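Local coordinates for protein lombricine kinase (Urechis caupo, PDB 3JPZ) that probably transfers the terminal phosphate of ATP reversibly to the guanidino group of lombricine, as a phosphagen kinase, at residues T120-S132 and R256-A269. Sequence-based numbering, arbitrary orientation.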
loop_
_atom_site.group_PDB
_atom_site.type_symbol
_atom_site.label_atom_id
_atom_site.label_comp_id
_atom_site.label_asym_id
_atom_site.label_seq_id
_atom_site.Cartn_x
_atom_site.Cartn_y
_atom_site.Cartn_z
ATOM N N THR A 120 25.399 -1.545 4.781
ATOM C CA THR A 120 25.199 -1.217 3.391
ATOM C C THR A 120 24.097 -2.110 2.878
ATOM O O THR A 120 23.538 -2.904 3.628
ATOM C CB THR A 120 26.474 -1.420 2.556
ATOM O OG1 THR A 120 26.300 -0.808 1.270
ATOM C CG2 THR A 120 26.775 -2.907 2.387
ATOM N N GLY A 121 23.774 -1.962 1.606
ATOM C CA GLY A 121 22.804 -2.826 0.980
ATOM C C GLY A 121 23.405 -3.357 -0.299
ATOM O O GLY A 121 24.301 -2.755 -0.880
ATOM N N ARG A 122 22.898 -4.492 -0.742
ATOM C CA ARG A 122 23.321 -5.058 -2.005
ATOM C C ARG A 122 22.094 -5.548 -2.745
ATOM O O ARG A 122 21.166 -6.080 -2.136
ATOM C CB ARG A 122 24.304 -6.200 -1.770
ATOM C CG ARG A 122 25.655 -5.733 -1.232
ATOM C CD ARG A 122 26.408 -4.920 -2.268
ATOM N NE ARG A 122 27.732 -4.516 -1.809
ATOM C CZ ARG A 122 27.982 -3.401 -1.127
ATOM N NH1 ARG A 122 26.999 -2.572 -0.827
ATOM N NH2 ARG A 122 29.220 -3.109 -0.747
ATOM N N GLY A 123 22.080 -5.320 -4.052
ATOM C CA GLY A 123 21.128 -5.970 -4.933
ATOM C C GLY A 123 21.791 -7.161 -5.603
ATOM O O GLY A 123 23.012 -7.201 -5.740
ATOM N N ILE A 124 20.990 -8.143 -5.998
ATOM C CA ILE A 124 21.496 -9.305 -6.716
ATOM C C ILE A 124 21.188 -9.133 -8.199
ATOM O O ILE A 124 20.028 -9.072 -8.596
ATOM C CB ILE A 124 20.853 -10.597 -6.181
ATOM C CG1 ILE A 124 20.956 -10.653 -4.648
ATOM C CG2 ILE A 124 21.500 -11.827 -6.808
ATOM C CD1 ILE A 124 22.383 -10.607 -4.109
ATOM N N ARG A 125 22.225 -9.022 -9.019
ATOM C CA ARG A 125 22.044 -8.727 -10.437
ATOM C C ARG A 125 21.182 -9.792 -11.108
ATOM O O ARG A 125 21.264 -10.976 -10.776
ATOM C CB ARG A 125 23.394 -8.601 -11.147
ATOM C CG ARG A 125 23.284 -8.394 -12.650
ATOM C CD ARG A 125 24.567 -7.824 -13.225
ATOM N NE ARG A 125 24.754 -6.425 -12.855
ATOM C CZ ARG A 125 25.912 -5.778 -12.927
ATOM N NH1 ARG A 125 27.004 -6.398 -13.351
ATOM N NH2 ARG A 125 25.983 -4.508 -12.573
ATOM N N GLY A 126 20.342 -9.351 -12.037
ATOM C CA GLY A 126 19.416 -10.231 -12.718
ATOM C C GLY A 126 18.025 -10.235 -12.112
ATOM O O GLY A 126 17.103 -10.800 -12.701
ATOM N N LEU A 127 17.858 -9.600 -10.953
ATOM C CA LEU A 127 16.609 -9.711 -10.209
ATOM C C LEU A 127 16.042 -8.358 -9.789
ATOM O O LEU A 127 16.761 -7.489 -9.292
ATOM C CB LEU A 127 16.817 -10.569 -8.973
ATOM C CG LEU A 127 17.330 -11.982 -9.264
ATOM C CD1 LEU A 127 17.779 -12.649 -7.986
ATOM C CD2 LEU A 127 16.259 -12.804 -9.951
ATOM N N CYS A 128 14.735 -8.203 -9.963
ATOM C CA CYS A 128 14.085 -6.937 -9.665
ATOM C C CYS A 128 14.156 -6.608 -8.187
ATOM O O CYS A 128 14.055 -7.481 -7.338
ATOM C CB CYS A 128 12.630 -6.962 -10.134
ATOM S SG CYS A 128 12.463 -6.732 -11.911
ATOM N N TYR A 129 14.340 -5.330 -7.897
ATOM C CA TYR A 129 14.165 -4.812 -6.554
ATOM C C TYR A 129 12.756 -5.073 -6.022
ATOM O O TYR A 129 11.833 -5.347 -6.783
ATOM C CB TYR A 129 14.415 -3.311 -6.564
ATOM C CG TYR A 129 15.821 -2.916 -6.936
ATOM C CD1 TYR A 129 16.919 -3.428 -6.249
ATOM C CD2 TYR A 129 16.054 -1.999 -7.946
ATOM C CE1 TYR A 129 18.205 -3.049 -6.580
ATOM C CE2 TYR A 129 17.330 -1.621 -8.285
ATOM C CZ TYR A 129 18.403 -2.149 -7.597
ATOM O OH TYR A 129 19.673 -1.755 -7.937
ATOM N N PRO A 130 12.582 -4.956 -4.700
ATOM C CA PRO A 130 11.304 -5.138 -3.999
ATOM C C PRO A 130 10.094 -4.435 -4.625
ATOM O O PRO A 130 8.997 -4.969 -4.545
ATOM C CB PRO A 130 11.594 -4.555 -2.618
ATOM C CG PRO A 130 13.039 -4.853 -2.409
ATOM C CD PRO A 130 13.685 -4.695 -3.760
ATOM N N PRO A 131 10.277 -3.251 -5.226
ATOM C CA PRO A 131 9.079 -2.621 -5.785
ATOM C C PRO A 131 8.450 -3.423 -6.926
ATOM O O PRO A 131 7.227 -3.374 -7.074
ATOM C CB PRO A 131 9.594 -1.262 -6.295
ATOM C CG PRO A 131 10.849 -1.013 -5.506
ATOM C CD PRO A 131 11.458 -2.384 -5.337
ATOM N N SER A 132 9.260 -4.154 -7.692
ATOM C CA SER A 132 8.799 -4.778 -8.930
ATOM C C SER A 132 9.036 -6.286 -9.012
ATOM O O SER A 132 8.652 -6.914 -9.989
ATOM C CB SER A 132 9.487 -4.120 -10.123
ATOM O OG SER A 132 9.185 -2.739 -10.184
ATOM N N ARG A 256 26.135 -15.482 -9.770
ATOM C CA ARG A 256 25.472 -14.282 -9.282
ATOM C C ARG A 256 26.487 -13.239 -8.820
ATOM O O ARG A 256 27.629 -13.565 -8.500
ATOM C CB ARG A 256 24.513 -14.642 -8.148
ATOM C CG ARG A 256 23.271 -15.412 -8.597
ATOM C CD ARG A 256 22.381 -14.580 -9.514
ATOM N NE ARG A 256 21.097 -15.225 -9.791
ATOM C CZ ARG A 256 20.191 -14.755 -10.646
ATOM N NH1 ARG A 256 20.423 -13.633 -11.317
ATOM N NH2 ARG A 256 19.051 -15.407 -10.829
ATOM N N GLU A 257 26.062 -11.982 -8.786
ATOM C CA GLU A 257 26.957 -10.886 -8.435
ATOM C C GLU A 257 26.159 -9.686 -7.943
ATOM O O GLU A 257 25.019 -9.471 -8.362
ATOM C CB GLU A 257 27.784 -10.491 -9.657
ATOM C CG GLU A 257 26.946 -10.069 -10.859
ATOM C CD GLU A 257 27.750 -10.046 -12.150
ATOM O OE1 GLU A 257 28.852 -10.634 -12.173
ATOM O OE2 GLU A 257 27.281 -9.449 -13.142
ATOM N N TYR A 258 26.749 -8.909 -7.042
ATOM C CA TYR A 258 26.117 -7.675 -6.599
ATOM C C TYR A 258 25.882 -6.762 -7.799
ATOM O O TYR A 258 26.701 -6.706 -8.711
ATOM C CB TYR A 258 26.993 -6.939 -5.576
ATOM C CG TYR A 258 27.286 -7.703 -4.301
ATOM C CD1 TYR A 258 26.349 -8.561 -3.746
ATOM C CD2 TYR A 258 28.490 -7.526 -3.629
ATOM C CE1 TYR A 258 26.614 -9.249 -2.579
ATOM C CE2 TYR A 258 28.763 -8.202 -2.457
ATOM C CZ TYR A 258 27.822 -9.060 -1.935
ATOM O OH TYR A 258 28.090 -9.728 -0.768
ATOM N N MET A 259 24.766 -6.040 -7.797
ATOM C CA MET A 259 24.549 -4.992 -8.779
ATOM C C MET A 259 25.512 -3.856 -8.504
ATOM O O MET A 259 25.521 -3.290 -7.410
ATOM C CB MET A 259 23.129 -4.441 -8.679
ATOM C CG MET A 259 22.044 -5.422 -9.045
ATOM S SD MET A 259 20.443 -4.681 -8.692
ATOM C CE MET A 259 19.385 -6.116 -8.800
ATOM N N TRP A 260 26.304 -3.504 -9.506
ATOM C CA TRP A 260 27.313 -2.468 -9.353
ATOM C C TRP A 260 27.729 -1.958 -10.715
ATOM O O TRP A 260 28.013 -2.744 -11.621
ATOM C CB TRP A 260 28.538 -3.035 -8.635
ATOM C CG TRP A 260 29.678 -2.064 -8.515
ATOM C CD1 TRP A 260 29.915 -1.199 -7.482
ATOM C CD2 TRP A 260 30.740 -1.860 -9.460
ATOM N NE1 TRP A 260 31.056 -0.475 -7.727
ATOM C CE2 TRP A 260 31.579 -0.858 -8.935
ATOM C CE3 TRP A 260 31.058 -2.423 -10.700
ATOM C CZ2 TRP A 260 32.717 -0.407 -9.604
ATOM C CZ3 TRP A 260 32.194 -1.975 -11.364
ATOM C CH2 TRP A 260 33.008 -0.980 -10.813
ATOM N N ASN A 261 27.765 -0.644 -10.878
ATOM C CA ASN A 261 28.367 -0.094 -12.078
ATOM C C ASN A 261 29.341 1.018 -11.728
ATOM O O ASN A 261 29.317 1.558 -10.616
ATOM C CB ASN A 261 27.307 0.337 -13.111
ATOM C CG ASN A 261 26.581 1.610 -12.723
ATOM O OD1 ASN A 261 27.193 2.570 -12.279
ATOM N ND2 ASN A 261 25.271 1.628 -12.918
ATOM N N GLN A 262 30.206 1.330 -12.686
ATOM C CA GLN A 262 31.331 2.225 -12.479
ATOM C C GLN A 262 30.862 3.628 -12.124
ATOM O O GLN A 262 31.532 4.334 -11.376
ATOM C CB GLN A 262 32.183 2.261 -13.750
ATOM C CG GLN A 262 33.588 2.791 -13.566
ATOM C CD GLN A 262 34.470 2.466 -14.754
ATOM O OE1 GLN A 262 34.009 2.463 -15.896
ATOM N NE2 GLN A 262 35.740 2.189 -14.493
ATOM N N ARG A 263 29.709 4.029 -12.654
ATOM C CA ARG A 263 29.206 5.385 -12.435
ATOM C C ARG A 263 28.572 5.588 -11.058
ATOM O O ARG A 263 28.817 6.594 -10.399
ATOM C CB ARG A 263 28.194 5.774 -13.518
ATOM C CG ARG A 263 27.388 7.028 -13.172
ATOM C CD ARG A 263 26.402 7.393 -14.276
ATOM N NE ARG A 263 25.317 8.261 -13.810
ATOM C CZ ARG A 263 25.476 9.520 -13.417
ATOM N NH1 ARG A 263 24.428 10.237 -13.019
ATOM N NH2 ARG A 263 26.684 10.061 -13.419
ATOM N N LEU A 264 27.759 4.632 -10.633
ATOM C CA LEU A 264 26.914 4.810 -9.463
ATOM C C LEU A 264 27.315 3.908 -8.308
ATOM O O LEU A 264 26.679 3.923 -7.257
ATOM C CB LEU A 264 25.461 4.527 -9.835
ATOM C CG LEU A 264 24.859 5.547 -10.792
ATOM C CD1 LEU A 264 23.391 5.230 -11.055
ATOM C CD2 LEU A 264 25.029 6.943 -10.220
ATOM N N GLY A 265 28.371 3.129 -8.500
ATOM C CA GLY A 265 28.783 2.173 -7.494
ATOM C C GLY A 265 27.695 1.144 -7.297
ATOM O O GLY A 265 27.110 0.652 -8.262
ATOM N N TYR A 266 27.406 0.823 -6.045
ATOM C CA TYR A 266 26.424 -0.207 -5.761
ATOM C C TYR A 266 25.019 0.312 -5.977
ATOM O O TYR A 266 24.639 1.376 -5.477
ATOM C CB TYR A 266 26.613 -0.777 -4.354
ATOM C CG TYR A 266 27.868 -1.604 -4.278
ATOM C CD1 TYR A 266 27.975 -2.794 -4.988
ATOM C CD2 TYR A 266 28.966 -1.174 -3.544
ATOM C CE1 TYR A 266 29.127 -3.545 -4.950
ATOM C CE2 TYR A 266 30.122 -1.920 -3.495
ATOM C CZ TYR A 266 30.197 -3.108 -4.204
ATOM O OH TYR A 266 31.346 -3.862 -4.163
ATOM N N LEU A 267 24.259 -0.450 -6.747
ATOM C CA LEU A 267 22.921 -0.052 -7.123
ATOM C C LEU A 267 21.920 -0.556 -6.105
ATOM O O LEU A 267 21.989 -1.693 -5.648
ATOM C CB LEU A 267 22.592 -0.585 -8.515
ATOM C CG LEU A 267 23.393 0.050 -9.654
ATOM C CD1 LEU A 267 23.407 -0.864 -10.870
ATOM C CD2 LEU A 267 22.839 1.423 -10.016
ATOM N N CYS A 268 20.990 0.320 -5.751
ATOM C CA CYS A 268 19.903 -0.012 -4.850
ATOM C C CYS A 268 18.650 0.641 -5.419
ATOM O O CYS A 268 18.741 1.426 -6.349
ATOM C CB CYS A 268 20.209 0.533 -3.463
ATOM S SG CYS A 268 20.617 2.283 -3.514
ATOM N N ALA A 269 17.483 0.321 -4.877
ATOM C CA ALA A 269 16.244 0.815 -5.454
ATOM C C ALA A 269 16.103 2.305 -5.185
ATOM O O ALA A 269 15.662 3.054 -6.044
ATOM C CB ALA A 269 15.055 0.057 -4.899
HETATM O O HOH W 1 30.727 -5.352 -1.897
HETATM O O HOH W 2 24.202 -3.457 -5.209
HETATM O O HOH W 3 17.675 -13.404 -12.629
#
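R125 NH2 has two partners: it donates to W260 O at 2.9 Å, from above that carbonyl's plane, and forms a salt bridge with E66. The same guanidinium reaches E257 through NH1, 3.1 Å from OE2, a salt bridge whose donor sits above the carboxylate plane, the two flat groups being 82° apart. With CG opposite the backbone N (chi1 176°), the chain runs out and then bends at chi3 to bring the guanidinium there. Its backbone is held as well, R125 N lying 2.9 Å from E257 O. With M259 N to G123 O, also 2.9 Å, this bond frames the single beta bridge between I124 and Y258.

R122 bends at chi2 and lays its guanidinium flat on the Y266 ring, centres 3.5 Å apart and planes 12° from parallel, a cation-pi stack. W260 covers the opposite ring face, while R122 CD rests over one face of Y258 in a CH-pi contact. Hydrogen bonds donated by R122 NH1 to T120 OG1 and G121 O help fix the guanidinium's rotation. At Y129, M259 brings SD obliquely to the ring, 4.2 Å from its centroid, a Met-aromatic contact, and A269 CB sits over a face of that ring. The arrangement joins the end of central strand 113-122 to the 260-266 beta hairpin, in the antiparallel-sheet catalytic domain of phosphagen kinases, near ADP-binding R119 and R223.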